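Local atomic coordinates of DNA polymerase III subunit beta (Pseudomonas aeruginosa, PDB entry 4TSZ), a protein that confers DNA tethering and processivity on DNA polymerases and other proteins as a sliding clamp. Residues Q263-A268 / V338-S343; S270-L275 / R281-Q286. All coordinates share one frame; numbering follows the deposited sequence.

Interaction 1: residues Q263-A268 / V338-S343; sequences QQLREA and VRFILS
Leu-265, on the helix 262-273, faces Val-338, on the strand 337-342, with 9.0 Å between their CA atoms, and no hydrogen bond joins the two segments. A single methyl group does the touching from the helix side. CD1 of Leu-265 lies 3.7 Å from CG1 of Val-338 and 4.1 Å from CE1 of Phe-340, so it meets two residues on the same side of the strand. CG of Leu-265 is anti to its own carbonyl carbon (chi1 -69°), which swings the branched end, and CD1 with it, to the strand. CG1 of Val-338, the branch set between backbone N and carbonyl carbon (chi1 59°), also lies in the plane of the Phe-340 ring at its edge, while the leucine and phenylalanine side chains run past one another in opposite directions. In this DNA-clamp fold, the helix follows directly on strand 256-261, the antiparallel partner of 337-342, and folds back over the sheet that they share. Gln-264 N is hydrogen-bonded to Asp-261 OD2 at this junction. Leu-330 of the second helix, 323-330, touches both Leu-265 and Val-338; Val-351 lies against Val-338 and Phe-340, and Val-308 of strand 303-309 touches Leu-265 as well.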
ATOM      1  N   GLN E 263      13.404 -22.989  -2.825  1.00 38.96           N
ATOM      2  CA  GLN E 263      13.006 -22.114  -3.931  1.00 38.78           C
ATOM      3  C   GLN E 263      12.219 -22.835  -5.019  1.00 43.20           C
ATOM      4  O   GLN E 263      11.189 -22.325  -5.440  1.00 42.88           O
ATOM      5  CB  GLN E 263      14.215 -21.414  -4.551  1.00 40.31           C
ATOM      6  CG  GLN E 263      14.525 -20.059  -3.931  1.00 44.62           C
ATOM      7  CD  GLN E 263      15.544 -19.271  -4.711  1.00 61.99           C
ATOM      8  OE1 GLN E 263      16.458 -18.696  -4.149  1.00 46.26           O
ATOM      9  NE2 GLN E 263      15.369 -19.164  -6.025  1.00 70.02           N
ATOM     10  N   GLN E 264      12.686 -24.021  -5.449  1.00 40.40           N
ATOM     11  CA  GLN E 264      12.010 -24.821  -6.478  1.00 40.27           C
ATOM     12  C   GLN E 264      10.606 -25.218  -6.023  1.00 42.51           C
ATOM     13  O   GLN E 264       9.666 -25.113  -6.803  1.00 41.58           O
ATOM     14  CB  GLN E 264      12.818 -26.078  -6.817  1.00 42.05           C
ATOM     15  CG  GLN E 264      14.037 -25.834  -7.693  1.00 47.40           C
ATOM     16  CD  GLN E 264      14.546 -27.141  -8.246  1.00 72.31           C
ATOM     17  OE1 GLN E 264      15.124 -27.966  -7.536  1.00 68.30           O
ATOM     18  NE2 GLN E 264      14.295 -27.384  -9.519  1.00 70.47           N
ATOM     19  N   LEU E 265      10.470 -25.655  -4.757  1.00 39.69           N
ATOM     20  CA  LEU E 265       9.182 -26.043  -4.191  1.00 39.12           C
ATOM     21  C   LEU E 265       8.261 -24.850  -4.058  1.00 41.08           C
ATOM     22  O   LEU E 265       7.098 -24.948  -4.431  1.00 39.45           O
ATOM     23  CB  LEU E 265       9.342 -26.795  -2.857  1.00 39.71           C
ATOM     24  CG  LEU E 265       9.962 -28.202  -2.957  1.00 46.17           C
ATOM     25  CD1 LEU E 265      10.430 -28.696  -1.599  1.00 46.38           C
ATOM     26  CD2 LEU E 265       8.990 -29.204  -3.585  1.00 49.18           C
ATOM     27  N   ARG E 266       8.786 -23.709  -3.566  1.00 38.17           N
ATOM     28  CA  ARG E 266       8.018 -22.482  -3.418  1.00 36.40           C
ATOM     29  C   ARG E 266       7.492 -21.983  -4.763  1.00 38.10           C
ATOM     30  O   ARG E 266       6.315 -21.630  -4.845  1.00 35.99           O
ATOM     31  CB  ARG E 266       8.802 -21.382  -2.670  1.00 36.90           C
ATOM     32  CG  ARG E 266       7.904 -20.182  -2.311  1.00 42.55           C
ATOM     33  CD  ARG E 266       8.569 -18.822  -2.440  1.00 51.30           C
ATOM     34  NE  ARG E 266       9.092 -18.499  -3.778  1.00 56.11           N
ATOM     35  CZ  ARG E 266       8.388 -17.934  -4.762  1.00 65.52           C
ATOM     36  NH1 ARG E 266       7.095 -17.679  -4.603  1.00 50.87           N
ATOM     37  NH2 ARG E 266       8.966 -17.651  -5.921  1.00 49.36           N
ATOM     38  N   GLU E 267       8.345 -22.003  -5.810  1.00 35.65           N
ATOM     39  CA  GLU E 267       7.987 -21.557  -7.167  1.00 34.93           C
ATOM     40  C   GLU E 267       6.912 -22.431  -7.800  1.00 40.33           C
ATOM     41  O   GLU E 267       5.949 -21.902  -8.371  1.00 37.65           O
ATOM     42  CB  GLU E 267       9.224 -21.466  -8.071  1.00 36.84           C
ATOM     43  CG  GLU E 267      10.100 -20.265  -7.764  1.00 45.06           C
ATOM     44  CD  GLU E 267      11.584 -20.419  -8.064  1.00 65.67           C
ATOM     45  OE1 GLU E 267      12.358 -19.513  -7.682  1.00 53.77           O
ATOM     46  OE2 GLU E 267      11.980 -21.448  -8.659  1.00 59.94           O
ATOM     47  N   ALA E 268       7.060 -23.766  -7.665  1.00 40.06           N
ATOM     48  CA  ALA E 268       6.100 -24.746  -8.182  1.00 41.11           C
ATOM     49  C   ALA E 268       4.766 -24.659  -7.444  1.00 45.56           C
ATOM     50  O   ALA E 268       3.719 -24.739  -8.091  1.00 45.28           O
ATOM     51  CB  ALA E 268       6.672 -26.147  -8.067  1.00 42.84           C
ATOM     52  N   VAL E 338      15.058 -27.921   2.225  1.00 46.85           N
ATOM     53  CA  VAL E 338      13.965 -28.099   3.163  1.00 46.37           C
ATOM     54  C   VAL E 338      13.668 -29.592   3.317  1.00 51.88           C
ATOM     55  O   VAL E 338      13.723 -30.349   2.336  1.00 52.37           O
ATOM     56  CB  VAL E 338      12.732 -27.216   2.795  1.00 47.54           C
ATOM     57  CG1 VAL E 338      12.181 -27.514   1.403  1.00 46.72           C
ATOM     58  CG2 VAL E 338      11.636 -27.308   3.845  1.00 47.09           C
ATOM     59  N   ARG E 339      13.418 -30.013   4.560  1.00 48.01           N
ATOM     60  CA  ARG E 339      13.086 -31.396   4.881  1.00 48.60           C
ATOM     61  C   ARG E 339      11.593 -31.527   5.148  1.00 50.76           C
ATOM     62  O   ARG E 339      11.039 -30.776   5.951  1.00 48.45           O
ATOM     63  CB  ARG E 339      13.872 -31.891   6.105  1.00 48.24           C
ATOM     64  CG  ARG E 339      15.337 -32.180   5.853  1.00 55.78           C
ATOM     65  CD  ARG E 339      15.997 -32.734   7.113  1.00 60.85           C
ATOM     66  NE  ARG E 339      16.188 -31.707   8.146  1.00 61.27           N
ATOM     67  CZ  ARG E 339      16.044 -31.913   9.453  1.00 74.78           C
ATOM     68  NH1 ARG E 339      15.683 -33.107   9.911  1.00 65.32           N
ATOM     69  NH2 ARG E 339      16.249 -30.922  10.314  1.00 57.06           N
ATOM     70  N   PHE E 340      10.951 -32.476   4.461  1.00 48.01           N
ATOM     71  CA  PHE E 340       9.544 -32.834   4.643  1.00 47.42           C
ATOM     72  C   PHE E 340       9.563 -34.269   5.155  1.00 53.99           C
ATOM     73  O   PHE E 340      10.249 -35.124   4.584  1.00 55.00           O
ATOM     74  CB  PHE E 340       8.761 -32.748   3.324  1.00 48.79           C
ATOM     75  CG  PHE E 340       8.277 -31.365   2.959  1.00 49.04           C
ATOM     76  CD1 PHE E 340       9.149 -30.420   2.430  1.00 52.03           C
ATOM     77  CD2 PHE E 340       6.947 -31.013   3.125  1.00 50.18           C
ATOM     78  CE1 PHE E 340       8.697 -29.138   2.095  1.00 51.56           C
ATOM     79  CE2 PHE E 340       6.490 -29.742   2.762  1.00 52.09           C
ATOM     80  CZ  PHE E 340       7.370 -28.810   2.261  1.00 49.67           C
ATOM     81  N   ILE E 341       8.891 -34.513   6.278  1.00 50.48           N
ATOM     82  CA  ILE E 341       8.803 -35.842   6.876  1.00 51.32           C
ATOM     83  C   ILE E 341       7.325 -36.220   6.863  1.00 54.70           C
ATOM     84  O   ILE E 341       6.503 -35.573   7.510  1.00 51.66           O
ATOM     85  CB  ILE E 341       9.494 -35.946   8.265  1.00 55.21           C
ATOM     86  CG1 ILE E 341      10.994 -35.540   8.169  1.00 55.60           C
ATOM     87  CG2 ILE E 341       9.355 -37.370   8.834  1.00 58.06           C
ATOM     88  CD1 ILE E 341      11.666 -35.054   9.486  1.00 62.53           C
ATOM     89  N   LEU E 342       6.991 -37.212   6.036  1.00 54.00           N
ATOM     90  CA  LEU E 342       5.618 -37.658   5.832  1.00 54.37           C
ATOM     91  C   LEU E 342       5.459 -39.129   6.206  1.00 60.24           C
ATOM     92  O   LEU E 342       6.451 -39.821   6.460  1.00 60.23           O
ATOM     93  CB  LEU E 342       5.227 -37.444   4.353  1.00 54.04           C
ATOM     94  CG  LEU E 342       5.365 -36.017   3.820  1.00 57.39           C
ATOM     95  CD1 LEU E 342       6.028 -36.008   2.468  1.00 57.14           C
ATOM     96  CD2 LEU E 342       4.018 -35.312   3.776  1.00 58.23           C
ATOM     97  N   SER E 343       4.203 -39.591   6.258  1.00 58.12           N
ATOM     98  CA  SER E 343       3.862 -40.974   6.539  1.00 60.17           C
ATOM     99  C   SER E 343       2.768 -41.422   5.565  1.00 65.12           C
ATOM    100  O   SER E 343       3.108 -41.921   4.493  1.00 65.63           O
ATOM    101  CB  SER E 343       3.499 -41.179   8.010  1.00 63.52           C
ATOM    102  OG  SER E 343       2.394 -40.383   8.400  1.00 70.88           O
TER

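Interaction 2: residues S270-L275 / R281-Q286; sequences SRTAIL and RGIRLQ
Arg-281 folds its side chain back to Ala-273, near the end of helix 262-273. Its CB, CG and CD touch nothing in 270-275; bends at chi2 (-81°) and chi3 (-68°) curl the chain round until the guanidinium lies against Ala-273. NE is hydrogen-bonded to Ser-324 OG, which steadies the group from outside the two segments. CZ lies 4.0 Å from Ala-273 CB, and NH2 comes to 3.6 Å of that same methyl group. NH1 is close to the carbonyl of Ala-273, but the angle is too poor for a direct hydrogen bond. A water in the guanidinium plane, at its edge, makes the connection: it accepts from Arg-281 NH1 at 2.8 Å and donates to Ala-273 O at 3.1 Å. A short connection brings the chain back as strand 282-288 of the four-stranded antiparallel sheet in the C-terminal clamp domain. Deeper in, Ile-283 CG2 lies 4.3 Å from Thr-272 OG1, whose hydroxyl is hydrogen-bonded to Ala-268 O within the helix. Nearby, Arg-271 pairs with Glu-306 and bonds Ser-82 O of the second subunit.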
ATOM      1  N   SER E 270       3.605 -21.922  -5.887  1.00 39.03           N
ATOM      2  CA  SER E 270       3.029 -20.628  -6.287  1.00 37.87           C
ATOM      3  C   SER E 270       2.356 -20.713  -7.672  1.00 41.77           C
ATOM      4  O   SER E 270       1.251 -20.194  -7.837  1.00 40.37           O
ATOM      5  CB  SER E 270       4.093 -19.532  -6.302  1.00 41.19           C
ATOM      6  OG  SER E 270       4.570 -19.248  -5.001  1.00 51.58           O
ATOM      7  N   ARG E 271       3.009 -21.392  -8.652  1.00 39.27           N
ATOM      8  CA  ARG E 271       2.462 -21.556 -10.013  1.00 39.25           C
ATOM      9  C   ARG E 271       1.168 -22.354  -9.989  1.00 44.76           C
ATOM     10  O   ARG E 271       0.173 -21.903 -10.558  1.00 44.91           O
ATOM     11  CB  ARG E 271       3.467 -22.218 -10.959  1.00 37.99           C
ATOM     12  CG  ARG E 271       4.590 -21.291 -11.400  1.00 45.25           C
ATOM     13  CD  ARG E 271       5.450 -21.886 -12.487  1.00 45.04           C
ATOM     14  NE  ARG E 271       6.411 -22.860 -11.970  1.00 47.80           N
ATOM     15  CZ  ARG E 271       7.651 -22.565 -11.604  1.00 54.85           C
ATOM     16  NH1 ARG E 271       8.091 -21.316 -11.672  1.00 38.65           N
ATOM     17  NH2 ARG E 271       8.462 -23.516 -11.170  1.00 46.15           N
ATOM     18  N   THR E 272       1.177 -23.532  -9.323  1.00 41.83           N
ATOM     19  CA  THR E 272      -0.002 -24.399  -9.225  1.00 41.95           C
ATOM     20  C   THR E 272      -1.159 -23.751  -8.446  1.00 44.16           C
ATOM     21  O   THR E 272      -2.311 -23.938  -8.826  1.00 43.65           O
ATOM     22  CB  THR E 272       0.354 -25.818  -8.739  1.00 49.37           C
ATOM     23  OG1 THR E 272       0.927 -25.746  -7.437  1.00 48.60           O
ATOM     24  CG2 THR E 272       1.288 -26.555  -9.695  1.00 51.51           C
ATOM     25  N   ALA E 273      -0.839 -22.958  -7.391  1.00 40.08           N
ATOM     26  CA  ALA E 273      -1.803 -22.248  -6.539  1.00 39.11           C
ATOM     27  C   ALA E 273      -2.769 -21.363  -7.332  1.00 41.81           C
ATOM     28  O   ALA E 273      -3.942 -21.271  -6.959  1.00 40.37           O
ATOM     29  CB  ALA E 273      -1.077 -21.415  -5.489  1.00 38.93           C
ATOM     30  N   ILE E 274      -2.286 -20.755  -8.448  1.00 37.94           N
ATOM     31  CA  ILE E 274      -3.078 -19.907  -9.365  1.00 37.07           C
ATOM     32  C   ILE E 274      -4.358 -20.636  -9.820  1.00 40.74           C
ATOM     33  O   ILE E 274      -5.431 -20.031  -9.854  1.00 39.81           O
ATOM     34  CB  ILE E 274      -2.213 -19.392 -10.562  1.00 39.85           C
ATOM     35  CG1 ILE E 274      -1.039 -18.514 -10.047  1.00 39.14           C
ATOM     36  CG2 ILE E 274      -3.057 -18.619 -11.607  1.00 38.59           C
ATOM     37  CD1 ILE E 274       0.172 -18.416 -10.976  1.00 42.10           C
ATOM     38  N   LEU E 275      -4.242 -21.938 -10.124  1.00 38.20           N
ATOM     39  CA  LEU E 275      -5.381 -22.739 -10.565  1.00 38.07           C
ATOM     40  C   LEU E 275      -6.038 -23.625  -9.496  1.00 41.76           C
ATOM     41  O   LEU E 275      -6.849 -24.490  -9.824  1.00 41.79           O
ATOM     42  CB  LEU E 275      -5.094 -23.461 -11.887  1.00 38.97           C
ATOM     43  CG  LEU E 275      -4.672 -22.541 -13.047  1.00 43.42           C
ATOM     44  CD1 LEU E 275      -4.456 -23.328 -14.321  1.00 45.13           C
ATOM     45  CD2 LEU E 275      -5.684 -21.396 -13.263  1.00 43.13           C
ATOM     46  N   ARG E 281      -8.135 -23.904  -1.604  1.00 40.25           N
ATOM     47  CA  ARG E 281      -6.687 -23.881  -1.901  1.00 38.79           C
ATOM     48  C   ARG E 281      -5.994 -25.254  -1.924  1.00 41.84           C
ATOM     49  O   ARG E 281      -4.806 -25.365  -1.628  1.00 42.09           O
ATOM     50  CB  ARG E 281      -5.991 -22.885  -0.945  1.00 35.14           C
ATOM     51  CG  ARG E 281      -6.554 -21.457  -1.046  1.00 38.66           C
ATOM     52  CD  ARG E 281      -5.969 -20.700  -2.229  1.00 38.31           C
ATOM     53  NE  ARG E 281      -4.540 -20.432  -2.006  1.00 39.73           N
ATOM     54  CZ  ARG E 281      -3.691 -19.938  -2.900  1.00 47.68           C
ATOM     55  NH1 ARG E 281      -4.094 -19.683  -4.140  1.00 42.87           N
ATOM     56  NH2 ARG E 281      -2.430 -19.705  -2.564  1.00 36.66           N
ATOM     57  N   GLY E 282      -6.755 -26.281  -2.286  1.00 38.26           N
ATOM     58  CA  GLY E 282      -6.278 -27.653  -2.316  1.00 38.21           C
ATOM     59  C   GLY E 282      -5.414 -27.984  -3.507  1.00 43.01           C
ATOM     60  O   GLY E 282      -5.722 -27.614  -4.645  1.00 44.13           O
ATOM     61  N   ILE E 283      -4.305 -28.674  -3.227  1.00 40.07           N
ATOM     62  CA  ILE E 283      -3.376 -29.202  -4.224  1.00 40.30           C
ATOM     63  C   ILE E 283      -3.168 -30.673  -3.929  1.00 45.15           C
ATOM     64  O   ILE E 283      -3.342 -31.112  -2.784  1.00 44.89           O
ATOM     65  CB  ILE E 283      -2.041 -28.417  -4.349  1.00 42.52           C
ATOM     66  CG1 ILE E 283      -1.220 -28.435  -3.036  1.00 42.75           C
ATOM     67  CG2 ILE E 283      -2.268 -27.006  -4.914  1.00 42.10           C
ATOM     68  CD1 ILE E 283       0.235 -28.163  -3.189  1.00 53.66           C
ATOM     69  N   ARG E 284      -2.832 -31.437  -4.959  1.00 43.72           N
ATOM     70  CA  ARG E 284      -2.550 -32.854  -4.822  1.00 45.32           C
ATOM     71  C   ARG E 284      -1.063 -33.085  -5.058  1.00 49.35           C
ATOM     72  O   ARG E 284      -0.490 -32.587  -6.032  1.00 48.77           O
ATOM     73  CB  ARG E 284      -3.403 -33.689  -5.783  1.00 47.84           C
ATOM     74  CG  ARG E 284      -3.235 -35.203  -5.598  1.00 60.36           C
ATOM     75  CD  ARG E 284      -3.886 -35.979  -6.718  1.00 70.71           C
ATOM     76  NE  ARG E 284      -3.205 -35.759  -7.997  1.00 74.70           N
ATOM     77  CZ  ARG E 284      -3.620 -36.245  -9.163  1.00 88.05           C
ATOM     78  NH1 ARG E 284      -4.723 -36.985  -9.230  1.00 70.43           N
ATOM     79  NH2 ARG E 284      -2.937 -35.994 -10.273  1.00 76.91           N
ATOM     80  N   LEU E 285      -0.445 -33.825  -4.138  1.00 46.68           N
ATOM     81  CA  LEU E 285       0.960 -34.196  -4.181  1.00 46.56           C
ATOM     82  C   LEU E 285       1.063 -35.688  -4.492  1.00 51.42           C
ATOM     83  O   LEU E 285       0.341 -36.495  -3.904  1.00 51.01           O
ATOM     84  CB  LEU E 285       1.597 -33.890  -2.808  1.00 46.24           C
ATOM     85  CG  LEU E 285       2.484 -32.646  -2.635  1.00 49.74           C
ATOM     86  CD1 LEU E 285       1.960 -31.434  -3.373  1.00 48.74           C
ATOM     87  CD2 LEU E 285       2.700 -32.333  -1.169  1.00 51.06           C
ATOM     88  N   GLN E 286       1.929 -36.047  -5.444  1.00 48.80           N
ATOM     89  CA  GLN E 286       2.208 -37.436  -5.776  1.00 49.75           C
ATOM     90  C   GLN E 286       3.698 -37.628  -5.663  1.00 53.12           C
ATOM     91  O   GLN E 286       4.463 -37.145  -6.502  1.00 50.94           O
ATOM     92  CB  GLN E 286       1.665 -37.844  -7.148  1.00 52.05           C
ATOM     93  CG  GLN E 286       0.149 -38.012  -7.163  1.00 65.14           C
ATOM     94  CD  GLN E 286      -0.416 -38.269  -8.542  1.00 83.79           C
ATOM     95  OE1 GLN E 286      -1.484 -38.870  -8.687  1.00 80.31           O
ATOM     96  NE2 GLN E 286       0.254 -37.795  -9.592  1.00 71.91           N
TER
HETATM   97  O   HOH W   1      -6.433 -19.789  -5.741  1.00 39.41           O

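How the interactions relate
Both contacts use helix 262-273, with centres 13 Å apart, but at successive places along it and against different sheets. Interaction 1 joins its first half to the sheet that holds strands of the central and C-terminal domains; interaction 2 joins its last turn to the smaller sheet formed within the C-terminal domain. The helix thus lies between the two, with helix 323-330 beside it at both. Interaction 1 is wholly buried; interaction 2 is buried except for the partly exposed Arg-281. Interaction 1 is purely apolar, carried by aliphatic and aromatic carbons, whereas interaction 2 adds a guanidinium and a bridging water, and its segment 270-275 reaches the second subunit, which interaction 1 does not touch.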